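Local coordinates for protein UL37 (Suid herpesvirus 1, PDB 4K70) that serves as an inner tegument protein of the virion, with a likely part in controlling intracellular viral trafficking, here as its N-terminal half, at residues 190-201 and 214-223. Numbering follows the deposited sequence.
With NA (sodium ion), chain T.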
loop_
_atom_site.group_PDB
_atom_site.type_symbol
_atom_site.label_atom_id
_atom_site.label_comp_id
_atom_site.label_asym_id
_atom_site.label_seq_id
_atom_site.Cartn_x
_atom_site.Cartn_y
_atom_site.Cartn_z
ATOM N N TRP A 190 1.562 7.819 -0.456
ATOM C CA TRP A 190 2.706 8.709 -0.601
ATOM C C TRP A 190 2.398 10.110 -0.072
ATOM O O TRP A 190 3.299 10.834 0.346
ATOM C CB TRP A 190 3.118 8.788 -2.075
ATOM C CG TRP A 190 2.039 9.376 -2.894
ATOM C CD1 TRP A 190 1.014 8.708 -3.488
ATOM C CD2 TRP A 190 1.830 10.765 -3.166
ATOM N NE1 TRP A 190 0.185 9.595 -4.131
ATOM C CE2 TRP A 190 0.662 10.866 -3.944
ATOM C CE3 TRP A 190 2.522 11.935 -2.828
ATOM C CZ2 TRP A 190 0.165 12.091 -4.397
ATOM C CZ3 TRP A 190 2.026 13.152 -3.278
ATOM C CH2 TRP A 190 0.861 13.218 -4.052
ATOM N N ALA A 191 1.120 10.475 -0.061
ATOM C CA ALA A 191 0.716 11.843 0.257
ATOM C C ALA A 191 0.784 12.178 1.748
ATOM O O ALA A 191 0.846 13.355 2.123
ATOM C CB ALA A 191 -0.680 12.111 -0.280
ATOM N N LEU A 192 0.750 11.155 2.601
ATOM C CA LEU A 192 0.709 11.386 4.049
ATOM C C LEU A 192 1.923 12.192 4.571
ATOM O O LEU A 192 1.752 13.218 5.228
ATOM C CB LEU A 192 0.529 10.066 4.806
ATOM C CG LEU A 192 0.642 10.132 6.337
ATOM C CD1 LEU A 192 -0.412 11.060 6.920
ATOM C CD2 LEU A 192 0.554 8.732 6.938
ATOM N N PRO A 193 3.150 11.741 4.264
ATOM C CA PRO A 193 4.360 12.469 4.689
ATOM C C PRO A 193 4.420 13.894 4.135
ATOM O O PRO A 193 4.963 14.792 4.780
ATOM C CB PRO A 193 5.499 11.658 4.065
ATOM C CG PRO A 193 4.945 10.306 3.850
ATOM C CD PRO A 193 3.466 10.453 3.632
ATOM N N LEU A 194 3.890 14.090 2.931
ATOM C CA LEU A 194 3.821 15.421 2.342
ATOM C C LEU A 194 2.860 16.303 3.133
ATOM O O LEU A 194 3.209 17.423 3.499
ATOM C CB LEU A 194 3.404 15.350 0.855
ATOM C CG LEU A 194 3.015 16.684 0.222
ATOM C CD1 LEU A 194 4.153 17.681 0.325
ATOM C CD2 LEU A 194 2.581 16.510 -1.247
ATOM N N ALA A 195 1.646 15.804 3.375
ATOM C CA ALA A 195 0.657 16.526 4.183
ATOM C C ALA A 195 1.192 16.854 5.586
ATOM O O ALA A 195 1.004 17.962 6.102
ATOM C CB ALA A 195 -0.634 15.715 4.299
ATOM N N LEU A 196 1.843 15.879 6.206
ATOM C CA LEU A 196 2.437 16.106 7.529
ATOM C C LEU A 196 3.515 17.191 7.504
ATOM O O LEU A 196 3.572 18.023 8.408
ATOM C CB LEU A 196 2.983 14.803 8.112
ATOM C CG LEU A 196 1.894 13.798 8.515
ATOM C CD1 LEU A 196 2.461 12.415 8.806
ATOM C CD2 LEU A 196 1.089 14.320 9.694
ATOM N N ALA A 197 4.364 17.197 6.474
ATOM C CA ALA A 197 5.404 18.219 6.403
ATOM C C ALA A 197 4.812 19.607 6.151
ATOM O O ALA A 197 5.276 20.611 6.701
ATOM C CB ALA A 197 6.454 17.868 5.337
ATOM N N VAL A 198 3.792 19.662 5.298
ATOM C CA VAL A 198 3.092 20.914 5.036
ATOM C C VAL A 198 2.518 21.502 6.317
ATOM O O VAL A 198 2.620 22.703 6.551
ATOM C CB VAL A 198 1.973 20.746 3.978
ATOM C CG1 VAL A 198 1.228 22.062 3.770
ATOM C CG2 VAL A 198 2.562 20.264 2.667
ATOM N N ARG A 199 1.925 20.661 7.158
ATOM C CA ARG A 199 1.397 21.162 8.417
ATOM C C ARG A 199 2.454 21.849 9.275
ATOM O O ARG A 199 2.166 22.862 9.913
ATOM C CB ARG A 199 0.679 20.061 9.189
ATOM C CG ARG A 199 -0.633 19.717 8.528
ATOM C CD ARG A 199 -1.619 19.051 9.458
ATOM N NE ARG A 199 -2.912 18.936 8.786
ATOM C CZ ARG A 199 -3.943 18.237 9.252
ATOM N NH1 ARG A 199 -3.835 17.581 10.401
ATOM N NH2 ARG A 199 -5.081 18.193 8.564
ATOM N N GLN A 200 3.676 21.316 9.276
ATOM C CA GLN A 200 4.775 21.928 10.033
ATOM C C GLN A 200 5.246 23.223 9.381
ATOM O O GLN A 200 5.521 24.205 10.063
ATOM C CB GLN A 200 5.957 20.962 10.158
ATOM C CG GLN A 200 5.645 19.689 10.940
ATOM C CD GLN A 200 5.220 19.980 12.364
ATOM O OE1 GLN A 200 4.165 20.562 12.605
ATOM N NE2 GLN A 200 6.049 19.580 13.319
ATOM N N MET A 201 5.360 23.217 8.058
ATOM C CA MET A 201 5.741 24.425 7.339
ATOM C C MET A 201 4.768 25.575 7.618
ATOM O O MET A 201 5.159 26.738 7.662
ATOM C CB MET A 201 5.811 24.157 5.840
ATOM C CG MET A 201 6.157 25.380 5.009
ATOM S SD MET A 201 6.282 25.015 3.240
ATOM C CE MET A 201 4.574 24.652 2.810
ATOM N N PHE A 214 11.637 22.657 6.833
ATOM C CA PHE A 214 10.547 21.788 6.418
ATOM C C PHE A 214 10.158 22.024 4.956
ATOM O O PHE A 214 9.944 21.073 4.215
ATOM C CB PHE A 214 9.322 21.932 7.333
ATOM C CG PHE A 214 9.328 20.985 8.500
ATOM C CD1 PHE A 214 9.118 19.626 8.306
ATOM C CD2 PHE A 214 9.553 21.450 9.789
ATOM C CE1 PHE A 214 9.134 18.744 9.380
ATOM C CE2 PHE A 214 9.556 20.578 10.871
ATOM C CZ PHE A 214 9.350 19.221 10.664
ATOM N N ALA A 215 10.078 23.287 4.550
ATOM C CA ALA A 215 9.769 23.627 3.155
ATOM C C ALA A 215 10.774 22.991 2.209
ATOM O O ALA A 215 10.399 22.478 1.151
ATOM C CB ALA A 215 9.742 25.137 2.954
ATOM N N LEU A 216 12.048 23.017 2.595
ATOM C CA LEU A 216 13.087 22.397 1.788
ATOM C C LEU A 216 12.914 20.894 1.704
ATOM O O LEU A 216 13.090 20.313 0.634
ATOM C CB LEU A 216 14.482 22.744 2.303
ATOM C CG LEU A 216 14.841 24.225 2.173
ATOM C CD1 LEU A 216 16.303 24.478 2.586
ATOM C CD2 LEU A 216 14.579 24.688 0.749
ATOM N N THR A 217 12.568 20.249 2.814
ATOM C CA THR A 217 12.304 18.807 2.746
ATOM C C THR A 217 11.163 18.504 1.760
ATOM O O THR A 217 11.194 17.500 1.043
ATOM C CB THR A 217 11.999 18.165 4.126
ATOM O OG1 THR A 217 10.701 18.577 4.588
ATOM C CG2 THR A 217 13.081 18.520 5.167
ATOM N N ILE A 218 10.168 19.383 1.720
ATOM C CA ILE A 218 9.023 19.181 0.835
ATOM C C ILE A 218 9.448 19.378 -0.625
ATOM O O ILE A 218 9.098 18.586 -1.507
ATOM C CB ILE A 218 7.870 20.138 1.175
ATOM C CG1 ILE A 218 7.278 19.783 2.544
ATOM C CG2 ILE A 218 6.775 20.072 0.098
ATOM C CD1 ILE A 218 6.425 20.891 3.151
ATOM N N ALA A 219 10.207 20.434 -0.877
ATOM C CA ALA A 219 10.689 20.697 -2.229
ATOM C C ALA A 219 11.489 19.499 -2.724
ATOM O O ALA A 219 11.303 19.043 -3.853
ATOM C CB ALA A 219 11.525 21.969 -2.265
ATOM N N ASP A 220 12.340 18.959 -1.849
ATOM C CA ASP A 220 13.251 17.868 -2.217
ATOM C C ASP A 220 12.604 16.478 -2.346
ATOM O O ASP A 220 12.979 15.701 -3.213
ATOM C CB ASP A 220 14.440 17.802 -1.244
ATOM C CG ASP A 220 15.376 18.985 -1.399
ATOM O OD1 ASP A 220 15.182 19.758 -2.365
ATOM O OD2 ASP A 220 16.300 19.141 -0.574
ATOM N N GLU A 221 11.649 16.162 -1.479
ATOM C CA GLU A 221 11.013 14.847 -1.467
ATOM C C GLU A 221 9.874 14.770 -2.475
ATOM O O GLU A 221 9.607 13.721 -3.049
ATOM C CB GLU A 221 10.448 14.531 -0.074
ATOM C CG GLU A 221 11.453 14.607 1.083
ATOM C CD GLU A 221 12.109 13.274 1.399
ATOM O OE1 GLU A 221 12.042 12.361 0.545
ATOM O OE2 GLU A 221 12.688 13.143 2.502
ATOM N N PHE A 222 9.192 15.890 -2.679
ATOM C CA PHE A 222 7.944 15.846 -3.439
ATOM C C PHE A 222 7.842 16.690 -4.702
ATOM O O PHE A 222 6.919 16.492 -5.496
ATOM C CB PHE A 222 6.776 16.167 -2.508
ATOM C CG PHE A 222 6.643 15.202 -1.365
ATOM C CD1 PHE A 222 6.077 13.954 -1.562
ATOM C CD2 PHE A 222 7.094 15.536 -0.093
ATOM C CE1 PHE A 222 5.959 13.061 -0.521
ATOM C CE2 PHE A 222 6.969 14.642 0.954
ATOM C CZ PHE A 222 6.401 13.408 0.739
ATOM N N PHE A 223 8.757 17.631 -4.900
ATOM C CA PHE A 223 8.627 18.509 -6.058
ATOM C C PHE A 223 9.826 18.493 -6.983
ATOM O O PHE A 223 9.697 18.807 -8.166
ATOM C CB PHE A 223 8.271 19.939 -5.632
ATOM C CG PHE A 223 6.874 20.071 -5.094
ATOM C CD1 PHE A 223 6.613 19.826 -3.753
ATOM C CD2 PHE A 223 5.816 20.417 -5.933
ATOM C CE1 PHE A 223 5.326 19.933 -3.251
ATOM C CE2 PHE A 223 4.527 20.532 -5.441
ATOM C CZ PHE A 223 4.276 20.291 -4.096
HETATM NA NA NA T . 7.543 20.700 14.543
HETATM O O HOH W 1 7.491 20.229 16.969
#
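A helical hairpin, helices 191-201 and 208-223 joined by a short connection, is packed round Ile218, a knob seated in a hole among Leu194, Ala197, Val198 and Met201. Segments 191-201 and 214-223 run roughly antiparallel, their axes 9.0 Å apart at the closest and 153° between their directions. Small Ala197 suits the floor of the hole: its CB meets Ile218 CG1 at 3.5 Å, tight for two carbons. With CG1 beside its own backbone N (chi1 -68°) and the chain then extended, Ile218 carries CD1 down to the backbone, 3.6 Å from Val198 N, while the other branch, CG2, turns to Leu194 CD1.

An aromatic ring flanks this knob at each end. The Phe222 ring lies flat over Leu194, whose CB stands 3.5 Å from the ring centroid and 8° off the normal, a CH-pi contact; Pro193 CB reaches the edge of the same ring. Phe214 repeats the arrangement with Gln200, whose CB sits almost on the ring normal, and CG also rests on the ring. On another flank the flexible Met201 chain bends only at its end, laying SD 3.5 Å from Ala215 CB, where a methyl lets the sulfur come close. Leu194 and Val198 also touch helix 144-149, and Met201 touches helix 229-240, so the hairpin is packed into its neighbours.

No hydrogen bond passes between segments 190-201 and 214-223, though Arg211, earlier in helix 208-223, bonds through NE to Met201 O. Within the segments, cohesion rests on the Ile218 knob, the Met201-Ala215 contact and aliphatic carbons over two ring faces, with small Ala197 allowing the close approach.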